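Local coordinates for protein calmodulin binding transcription activator 1 (Homo sapiens, PDB 2CXK) that activates transcription and probably binds double-stranded DNA sequence-specifically; its immunoglobulin-like TIG (IPT) domain is the part present, at the interface of chains A and B. Residues are numbered along the deposited sequence; one frame, centred on the assembly and turned at random. Chains: chain A/B, calmodulin binding transcription activator 1.

Contact 1: the interface of chains A and B. Residues chain A 10, 28-29, 53, 55-56; chain B 10, 28-29, 53, 55-56.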
loop_
_atom_site.group_PDB
_atom_site.type_symbol
_atom_site.label_atom_id
_atom_site.label_comp_id
_atom_site.label_asym_id
_atom_site.label_seq_id
_atom_site.Cartn_x
_atom_site.Cartn_y
_atom_site.Cartn_z
ATOM N N THR A 10 1.064 -4.764 9.773
ATOM C CA THR A 10 1.614 -3.488 10.222
ATOM C C THR A 10 0.931 -2.302 9.531
ATOM O O THR A 10 0.800 -1.233 10.120
ATOM C CB THR A 10 3.148 -3.420 10.008
ATOM O OG1 THR A 10 3.481 -3.839 8.682
ATOM C CG2 THR A 10 3.859 -4.328 11.010
ATOM N N THR A 28 1.266 -5.081 4.575
ATOM C CA THR A 28 2.588 -5.323 5.106
ATOM C C THR A 28 2.548 -6.026 6.450
ATOM O O THR A 28 1.582 -5.917 7.210
ATOM C CB THR A 28 3.379 -4.003 5.214
ATOM O OG1 THR A 28 2.737 -3.129 6.149
ATOM C CG2 THR A 28 3.448 -3.328 3.857
ATOM N N GLY A 29 3.611 -6.763 6.724
ATOM C CA GLY A 29 3.703 -7.507 7.956
ATOM C C GLY A 29 4.938 -8.374 7.924
ATOM O O GLY A 29 5.844 -8.130 7.130
ATOM N N GLN A 53 7.939 -8.518 -2.100
ATOM C CA GLN A 53 9.264 -8.566 -1.517
ATOM C C GLN A 53 9.011 -8.921 -0.067
ATOM O O GLN A 53 7.877 -8.854 0.401
ATOM C CB GLN A 53 9.964 -7.210 -1.631
ATOM C CG GLN A 53 9.253 -6.071 -0.938
ATOM C CD GLN A 53 9.996 -4.762 -1.108
ATOM O OE1 GLN A 53 10.210 -4.303 -2.228
ATOM N NE2 GLN A 53 10.401 -4.160 0.002
ATOM N N GLY A 55 7.930 -9.144 3.461
ATOM C CA GLY A 55 7.068 -8.289 4.252
ATOM C C GLY A 55 5.980 -7.544 3.509
ATOM O O GLY A 55 5.204 -6.819 4.132
ATOM N N VAL A 56 5.902 -7.729 2.194
ATOM C CA VAL A 56 4.902 -7.022 1.398
ATOM C C VAL A 56 4.076 -7.924 0.499
ATOM O O VAL A 56 4.604 -8.542 -0.420
ATOM C CB VAL A 56 5.570 -5.961 0.511
ATOM C CG1 VAL A 56 4.519 -5.242 -0.337
ATOM C CG2 VAL A 56 6.340 -4.980 1.388
ATOM N N THR B 10 9.223 -0.804 -5.920
ATOM C CA THR B 10 8.685 -2.101 -6.321
ATOM C C THR B 10 7.166 -2.062 -6.459
ATOM O O THR B 10 6.600 -2.798 -7.260
ATOM C CB THR B 10 9.088 -3.224 -5.336
ATOM O OG1 THR B 10 8.818 -2.818 -3.994
ATOM C CG2 THR B 10 10.567 -3.537 -5.480
ATOM N N THR B 28 6.753 0.753 -1.517
ATOM C CA THR B 28 7.715 -0.290 -1.186
ATOM C C THR B 28 8.929 -0.284 -2.104
ATOM O O THR B 28 8.859 0.122 -3.265
ATOM C CB THR B 28 7.048 -1.692 -1.211
ATOM O OG1 THR B 28 6.525 -1.958 -2.517
ATOM C CG2 THR B 28 5.913 -1.750 -0.200
ATOM N N GLY B 29 10.051 -0.734 -1.561
ATOM C CA GLY B 29 11.284 -0.758 -2.314
ATOM C C GLY B 29 12.423 -1.172 -1.407
ATOM O O GLY B 29 12.185 -1.745 -0.350
ATOM N N GLN B 53 8.460 -0.377 8.316
ATOM C CA GLN B 53 9.314 -1.530 8.548
ATOM C C GLN B 53 10.232 -1.576 7.334
ATOM O O GLN B 53 9.950 -0.935 6.322
ATOM C CB GLN B 53 8.486 -2.814 8.640
ATOM C CG GLN B 53 7.694 -3.148 7.385
ATOM C CD GLN B 53 6.905 -4.436 7.542
ATOM O OE1 GLN B 53 6.082 -4.564 8.449
ATOM N NE2 GLN B 53 7.156 -5.395 6.663
ATOM N N GLY B 55 11.832 -1.733 3.964
ATOM C CA GLY B 55 11.226 -1.810 2.645
ATOM C C GLY B 55 9.862 -1.162 2.485
ATOM O O GLY B 55 9.303 -1.140 1.386
ATOM N N VAL B 56 9.324 -0.621 3.566
ATOM C CA VAL B 56 8.002 -0.014 3.505
ATOM C C VAL B 56 7.939 1.407 4.034
ATOM O O VAL B 56 8.183 1.650 5.216
ATOM C CB VAL B 56 6.989 -0.856 4.294
ATOM C CG1 VAL B 56 5.602 -0.220 4.217
ATOM C CG2 VAL B 56 6.985 -2.274 3.756
#
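Two copies of the TIG domain, an immunoglobulin-like beta fold, meet here across a two-fold axis; the pairing may be a feature of the crystal. One tight part lies at the axis, where A:Val56 and B:Val56 cross obliquely, their CG2 methyls 3.7 Å apart. With CG1 anti to the backbone N (chi1 179° in A:Val56), CG2 stands beside that nitrogen and points over the interface. Each valine also meets a threonine tip to tip: A:Val56 CG2 lies 3.6 Å from B:Thr28 CG2. The threonine presents its methyl because OG1 takes the crowded position between backbone N and carbonyl carbon; in chain A this turns the hydroxyl of A:Thr28 towards A:Thr10, and A:Thr28 OG1 and A:Thr10 OG1 hydrogen-bond at 2.7 Å.

The second tight part is a polar clamp on the flank, in which B:Gln53 hides 52 Å². CG of B:Gln53 sits between the backbone N and the carbonyl carbon, and the extended chain beyond it crosses A:Thr10 at about a right angle. B:Gln53 OE1 accepts from A:Thr10 OG1 at 2.7 Å, the donor lying above the carbonyl plane. B:Gln53 NE2 gives a nearly straight bond (170° at H) to A:Gly29 O at 3.1 Å. This peptide carbonyl can only accept, so NE2 must face it, which sets the amide flip.

By contrast, A:Gly55 touches loosely, hiding 9 Å², with A:Gly55 O 3.5 Å from B:Gln53 NE2.

Contact 2: the interface of chains A and B. Residues chain A 12-14, 24, 26, 52, 56; chain B 11-14, 25-26, 28.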
loop_
_atom_site.group_PDB
_atom_site.type_symbol
_atom_site.label_atom_id
_atom_site.label_comp_id
_atom_site.label_asym_id
_atom_site.label_seq_id
_atom_site.Cartn_x
_atom_site.Cartn_y
_atom_site.Cartn_z
ATOM N N TYR A 12 -1.685 -1.330 5.617
ATOM C CA TYR A 12 -2.306 -1.775 4.382
ATOM C C TYR A 12 -2.866 -0.544 3.687
ATOM O O TYR A 12 -3.272 0.409 4.347
ATOM C CB TYR A 12 -3.416 -2.795 4.651
ATOM C CG TYR A 12 -4.480 -2.374 5.646
ATOM C CD1 TYR A 12 -4.193 -2.278 7.006
ATOM C CD2 TYR A 12 -5.796 -2.155 5.235
ATOM C CE1 TYR A 12 -5.189 -1.990 7.932
ATOM C CE2 TYR A 12 -6.803 -1.866 6.156
ATOM C CZ TYR A 12 -6.494 -1.789 7.501
ATOM O OH TYR A 12 -7.493 -1.550 8.426
ATOM N N SER A 13 -2.890 -0.571 2.359
ATOM C CA SER A 13 -3.350 0.576 1.588
ATOM C C SER A 13 -3.811 0.170 0.192
ATOM O O SER A 13 -3.140 -0.612 -0.487
ATOM C CB SER A 13 -2.195 1.576 1.466
ATOM O OG SER A 13 -2.610 2.752 0.800
ATOM N N PRO A 14 -4.975 0.681 -0.254
ATOM C CA PRO A 14 -5.852 1.595 0.482
ATOM C C PRO A 14 -6.633 0.796 1.512
ATOM O O PRO A 14 -6.550 -0.430 1.537
ATOM C CB PRO A 14 -6.760 2.148 -0.609
ATOM C CG PRO A 14 -6.932 0.960 -1.506
ATOM C CD PRO A 14 -5.523 0.399 -1.594
ATOM N N LYS A 24 -6.153 -2.812 -6.236
ATOM C CA LYS A 24 -4.941 -3.379 -5.658
ATOM C C LYS A 24 -4.802 -2.940 -4.200
ATOM O O LYS A 24 -5.008 -1.772 -3.863
ATOM C CB LYS A 24 -3.694 -2.916 -6.420
ATOM C CG LYS A 24 -2.402 -3.389 -5.768
ATOM C CD LYS A 24 -1.193 -2.901 -6.526
ATOM C CE LYS A 24 -1.103 -1.386 -6.484
ATOM N NZ LYS A 24 -0.039 -0.902 -7.394
ATOM N N LEU A 26 -2.079 -3.306 -0.866
ATOM C CA LEU A 26 -0.779 -3.764 -0.385
ATOM C C LEU A 26 -0.979 -3.986 1.105
ATOM O O LEU A 26 -1.636 -3.186 1.768
ATOM C CB LEU A 26 0.306 -2.704 -0.622
ATOM C CG LEU A 26 0.661 -2.456 -2.089
ATOM C CD1 LEU A 26 1.825 -1.483 -2.186
ATOM C CD2 LEU A 26 1.032 -3.786 -2.756
ATOM N N ILE A 52 5.505 -9.400 -3.010
ATOM C CA ILE A 52 6.251 -8.420 -3.798
ATOM C C ILE A 52 7.722 -8.433 -3.401
ATOM O O ILE A 52 8.622 -8.343 -4.235
ATOM C CB ILE A 52 5.691 -6.993 -3.551
ATOM C CG1 ILE A 52 4.249 -6.903 -4.065
ATOM C CG2 ILE A 52 6.598 -5.951 -4.193
ATOM C CD1 ILE A 52 4.085 -7.296 -5.526
ATOM N N VAL A 56 5.902 -7.729 2.194
ATOM C CA VAL A 56 4.902 -7.022 1.398
ATOM C C VAL A 56 4.076 -7.924 0.499
ATOM O O VAL A 56 4.604 -8.542 -0.420
ATOM C CB VAL A 56 5.570 -5.961 0.511
ATOM C CG1 VAL A 56 4.519 -5.242 -0.337
ATOM C CG2 VAL A 56 6.340 -4.980 1.388
ATOM N N ASP B 11 6.519 -1.199 -5.683
ATOM C CA ASP B 11 5.066 -1.046 -5.744
ATOM C C ASP B 11 4.655 0.142 -4.891
ATOM O O ASP B 11 5.450 0.668 -4.116
ATOM C CB ASP B 11 4.358 -2.304 -5.227
ATOM C CG ASP B 11 3.105 -2.636 -6.020
ATOM O OD1 ASP B 11 2.438 -1.698 -6.508
ATOM O OD2 ASP B 11 2.788 -3.837 -6.154
ATOM N N TYR B 12 3.406 0.567 -5.037
ATOM C CA TYR B 12 2.884 1.675 -4.256
ATOM C C TYR B 12 1.370 1.646 -4.365
ATOM O O TYR B 12 0.826 1.200 -5.372
ATOM C CB TYR B 12 3.466 3.005 -4.743
ATOM C CG TYR B 12 3.256 3.323 -6.206
ATOM C CD1 TYR B 12 2.373 4.330 -6.594
ATOM C CD2 TYR B 12 3.980 2.660 -7.197
ATOM C CE1 TYR B 12 2.219 4.680 -7.935
ATOM C CE2 TYR B 12 3.835 3.001 -8.547
ATOM C CZ TYR B 12 2.957 4.014 -8.905
ATOM O OH TYR B 12 2.847 4.394 -10.227
ATOM N N SER B 13 0.695 2.113 -3.324
ATOM C CA SER B 13 -0.753 2.067 -3.308
ATOM C C SER B 13 -1.327 3.033 -2.284
ATOM O O SER B 13 -0.829 3.125 -1.163
ATOM C CB SER B 13 -1.186 0.640 -2.972
ATOM O OG SER B 13 -2.588 0.540 -2.848
ATOM N N PRO B 14 -2.384 3.773 -2.653
ATOM C CA PRO B 14 -3.044 3.744 -3.961
ATOM C C PRO B 14 -2.177 4.508 -4.951
ATOM O O PRO B 14 -1.155 5.079 -4.572
ATOM C CB PRO B 14 -4.366 4.444 -3.691
ATOM C CG PRO B 14 -3.959 5.491 -2.696
ATOM C CD PRO B 14 -3.071 4.708 -1.746
ATOM N N VAL B 25 -0.283 6.880 1.430
ATOM C CA VAL B 25 0.289 6.124 0.335
ATOM C C VAL B 25 1.439 5.265 0.868
ATOM O O VAL B 25 2.293 5.746 1.615
ATOM C CB VAL B 25 0.817 7.066 -0.783
ATOM C CG1 VAL B 25 1.418 6.255 -1.913
ATOM C CG2 VAL B 25 -0.327 7.921 -1.329
ATOM N N LEU B 26 1.436 3.981 0.531
ATOM C CA LEU B 26 2.529 3.116 0.945
ATOM C C LEU B 26 3.390 2.937 -0.293
ATOM O O LEU B 26 2.868 2.729 -1.383
ATOM C CB LEU B 26 2.022 1.743 1.420
ATOM C CG LEU B 26 1.194 1.722 2.708
ATOM C CD1 LEU B 26 0.876 0.280 3.056
ATOM C CD2 LEU B 26 1.956 2.394 3.865
ATOM N N THR B 28 6.753 0.753 -1.517
ATOM C CA THR B 28 7.715 -0.290 -1.186
ATOM C C THR B 28 8.929 -0.284 -2.104
ATOM O O THR B 28 8.859 0.122 -3.265
ATOM C CB THR B 28 7.048 -1.692 -1.211
ATOM O OG1 THR B 28 6.525 -1.958 -2.517
ATOM C CG2 THR B 28 5.913 -1.750 -0.200
HETATM O O HOH W 1 -4.530 0.570 -4.985
HETATM O O HOH W 2 0.684 1.344 -8.490
#
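Strand 11-13 of one TIG domain faces strands 11-13 and 24-28 of its immunoglobulin-like partner. At the centre, A:Ser13 and B:Ser13 each donate from OG to the other's backbone O: A:Ser13 OG to B:Ser13 O, and B:Ser13 OG to A:Ser13 O, both at 2.7 Å. Each hydroxyl is anti to its own backbone N (chi1 -176° in A:Ser13) and approaches from above the carbonyl plane. A:Leu26 packs beside this pair, its CG 3.7 Å from B:Ser13 CB and CD1 over the backbone of B:Tyr12.

Further along, A:Lys24 reaches B:Asp11 tip to tip. Its chain starts anti to the backbone N and bends at chi3 (64°), delivering A:Lys24 NZ to the syn lone pair of B:Asp11 OD1 in a 2.7 Å salt bridge. A:Lys24 NZ also donates to B:Tyr12 O at 3.0 Å, in the carbonyl plane. An alanine here would remove NZ and with it both bonds, which would probably weaken this edge of the interface and leave B:Asp11 without its charged partner.

In the second shell, B:Tyr12 N hydrogen-bonds the anti lone pair of B:Asp11 OD1 at 2.9 Å, bent to 141° at H, and probably helps to orient the carboxylate; with two donors on OD1, its negative charge is likely to be stabilised. B:Thr28 OG1 donates to B:Asp11 O at 3.3 Å. Water 2 links A:Lys24 NZ with B:Tyr12 O and sits over the centre of one face of the B:Tyr12 ring, while water 1 joins A:Lys24 O to B:Ser13 OG.

The centres of contact 1 and contact 2, taken over their C-alpha atoms, lie about 8 Å apart, and both include A:Val56 and B:Thr28. Strand 24-28 spans the two: B:Thr28 takes part in both, while A:Lys24, A:Leu26 and B:Leu26 belong to contact 2. Neighbouring residues 10 and 11 similarly divide between them. The contacts are therefore adjoining patches of one continuous two-fold interface, and every protein contact in either has a twin with the chains exchanged. This continuity would favour a fixed relative orientation of the domains, although the crystal alone does not establish a physiological dimer.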